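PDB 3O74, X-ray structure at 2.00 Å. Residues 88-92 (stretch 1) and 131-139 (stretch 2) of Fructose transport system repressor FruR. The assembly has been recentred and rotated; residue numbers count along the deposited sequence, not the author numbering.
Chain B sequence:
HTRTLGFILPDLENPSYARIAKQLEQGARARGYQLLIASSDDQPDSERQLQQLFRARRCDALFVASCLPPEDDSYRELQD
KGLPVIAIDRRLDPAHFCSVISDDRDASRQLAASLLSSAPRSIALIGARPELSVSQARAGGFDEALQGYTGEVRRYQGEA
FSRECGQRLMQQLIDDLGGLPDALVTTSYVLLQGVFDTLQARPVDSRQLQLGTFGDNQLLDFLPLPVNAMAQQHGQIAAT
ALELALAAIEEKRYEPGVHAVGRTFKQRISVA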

# COMPACT_ATOMS: atom_id res chain seq x y z
N ILE B 88 -2.74 -16.31 6.73
CA ILE B 88 -3.53 -15.09 6.74
C ILE B 88 -4.15 -14.84 5.37
O ILE B 88 -3.45 -14.89 4.35
N ASP B 89 -5.45 -14.59 5.35
CA ASP B 89 -6.19 -14.29 4.12
C ASP B 89 -6.34 -15.50 3.20
O ASP B 89 -7.44 -15.82 2.76
N ARG B 90 -5.23 -16.17 2.89
CA ARG B 90 -5.29 -17.39 2.10
C ARG B 90 -5.05 -18.60 3.00
O ARG B 90 -3.97 -18.77 3.55
N ARG B 91 -6.06 -19.45 3.13
CA ARG B 91 -6.02 -20.56 4.06
C ARG B 91 -4.95 -21.59 3.71
O ARG B 91 -4.66 -21.82 2.53
N LEU B 92 -4.36 -22.19 4.73
CA LEU B 92 -3.60 -23.41 4.52
C LEU B 92 -4.46 -24.60 4.96
O LEU B 92 -5.57 -24.42 5.45
N GLU B 131 -6.99 -21.36 -9.10
CA GLU B 131 -6.60 -22.54 -8.33
C GLU B 131 -6.65 -22.29 -6.82
O GLU B 131 -6.88 -23.22 -6.04
N LEU B 132 -6.45 -21.04 -6.41
CA LEU B 132 -6.44 -20.69 -4.99
C LEU B 132 -7.80 -20.91 -4.32
O LEU B 132 -8.84 -20.73 -4.94
N SER B 133 -7.77 -21.28 -3.04
CA SER B 133 -9.01 -21.48 -2.29
C SER B 133 -9.78 -20.16 -2.16
O SER B 133 -11.01 -20.15 -2.16
N VAL B 134 -9.05 -19.06 -2.05
CA VAL B 134 -9.71 -17.76 -1.93
C VAL B 134 -10.51 -17.44 -3.20
O VAL B 134 -11.63 -16.92 -3.12
N SER B 135 -9.95 -17.77 -4.36
CA SER B 135 -10.62 -17.52 -5.63
C SER B 135 -11.81 -18.45 -5.83
O SER B 135 -12.84 -18.04 -6.36
N GLN B 136 -11.67 -19.71 -5.41
CA GLN B 136 -12.76 -20.67 -5.54
C GLN B 136 -13.93 -20.26 -4.67
O GLN B 136 -15.09 -20.41 -5.06
N ALA B 137 -13.62 -19.73 -3.49
CA ALA B 137 -14.66 -19.27 -2.57
C ALA B 137 -15.46 -18.13 -3.16
O ALA B 137 -16.69 -18.13 -3.12
N ARG B 138 -14.76 -17.15 -3.73
CA ARG B 138 -15.42 -15.98 -4.28
C ARG B 138 -16.22 -16.31 -5.55
O ARG B 138 -17.33 -15.82 -5.75
N ALA B 139 -15.65 -17.16 -6.41
CA ALA B 139 -16.38 -17.64 -7.57
C ALA B 139 -17.57 -18.49 -7.13
O ALA B 139 -18.62 -18.49 -7.76

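This small contact, burying 244 Å² over both sides, sets an irregular segment against the start of a helix, with no direct hydrogen bond between them. Its apolar part centres on Val134, whose CA lies 6.0 Å from the CA of Arg90. Leu132, Ser133 and Val134 all send CA-to-CB toward the other stretch, whereas Asp89, Arg90 and Arg91 leave sideways and bring their ends nearer.

Aliphatic packing relies on the stems of arginines. Arg90, m at chi1 and then extended through t, t, places CG 4.3 Å from Val134 CG1, with Val134 in the p rotamer. Farther out, Arg90 NH1 comes within 3.7 Å of Leu132 CD1, and that methyl, on an m, t leucine, covers one face of the guanidinium. A face can accept carbon because the N-H groups point outward in the plane, where they find partners elsewhere in the structure. At the exposed margin, Arg91 (p, t, p) rests CG 3.9 Å from Ser133 CB.

The charged pair works through solvent. Asp89 OD1 and Arg138 NH2 stand 4.4 Å apart, with the oxygen well out of the guanidinium plane, so no N-H points at it. Instead water 1 donates to Asp89 OD2 at 2.7 Å and accepts from Arg138 NH2 at 2.7 Å.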

# COMPACT_ATOMS: atom_id res chain seq x y z
CB ILE B 88 -2.68 -13.86 7.14
CG1 ILE B 88 -2.26 -13.95 8.61
CG2 ILE B 88 -3.44 -12.57 6.89
CD1 ILE B 88 -1.54 -12.71 9.13
CB ASP B 89 -5.54 -13.12 3.36
CG ASP B 89 -6.38 -12.63 2.20
OD1 ASP B 89 -6.58 -13.41 1.24
OD2 ASP B 89 -6.84 -11.47 2.24
CB ARG B 90 -4.26 -17.34 0.98
CG ARG B 90 -4.41 -16.14 0.06
CD ARG B 90 -3.35 -16.19 -1.00
NE ARG B 90 -3.40 -15.04 -1.90
CZ ARG B 90 -2.53 -14.85 -2.88
NH1 ARG B 90 -1.57 -15.75 -3.08
NH2 ARG B 90 -2.62 -13.79 -3.67
CB ARG B 91 -7.39 -21.26 4.11
CG ARG B 91 -7.71 -22.06 2.86
CD ARG B 91 -8.83 -23.05 3.12
NE ARG B 91 -10.08 -22.39 3.47
CZ ARG B 91 -11.09 -22.98 4.09
NH1 ARG B 91 -11.00 -24.26 4.45
NH2 ARG B 91 -12.19 -22.30 4.37
CB LEU B 92 -2.27 -23.36 5.28
CG LEU B 92 -1.23 -22.36 4.77
CD1 LEU B 92 -0.04 -22.23 5.72
CD2 LEU B 92 -0.75 -22.73 3.37
CB GLU B 131 -5.21 -23.03 -8.74
CG GLU B 131 -4.04 -22.17 -8.25
CD GLU B 131 -3.78 -20.96 -9.14
OE1 GLU B 131 -4.58 -20.70 -10.06
OE2 GLU B 131 -2.76 -20.27 -8.92
CB LEU B 132 -6.01 -19.24 -4.79
CG LEU B 132 -4.61 -18.84 -5.24
CD1 LEU B 132 -4.35 -17.37 -4.91
CD2 LEU B 132 -3.56 -19.73 -4.60
CB SER B 133 -8.72 -22.04 -0.89
OG SER B 133 -8.11 -23.32 -0.97
CB VAL B 134 -8.69 -16.63 -1.60
CG1 VAL B 134 -7.70 -16.43 -2.74
CG2 VAL B 134 -9.42 -15.34 -1.29
CB SER B 135 -9.63 -17.70 -6.79
OG SER B 135 -8.57 -16.76 -6.69
CB GLN B 136 -12.29 -22.07 -5.15
CG GLN B 136 -11.19 -22.62 -6.04
CD GLN B 136 -10.89 -24.07 -5.75
OE1 GLN B 136 -9.73 -24.48 -5.76
NE2 GLN B 136 -11.93 -24.85 -5.48
CB ALA B 137 -14.03 -18.85 -1.24
CB ARG B 138 -14.40 -14.85 -4.51
CG ARG B 138 -13.71 -14.42 -3.21
CD ARG B 138 -12.55 -13.45 -3.41
NE ARG B 138 -11.85 -13.20 -2.15
CZ ARG B 138 -10.80 -12.39 -2.01
NH1 ARG B 138 -10.32 -11.74 -3.05
NH2 ARG B 138 -10.24 -12.24 -0.82
CB ALA B 139 -15.47 -18.44 -8.48
O HOH W 1 -8.40 -10.49 0.23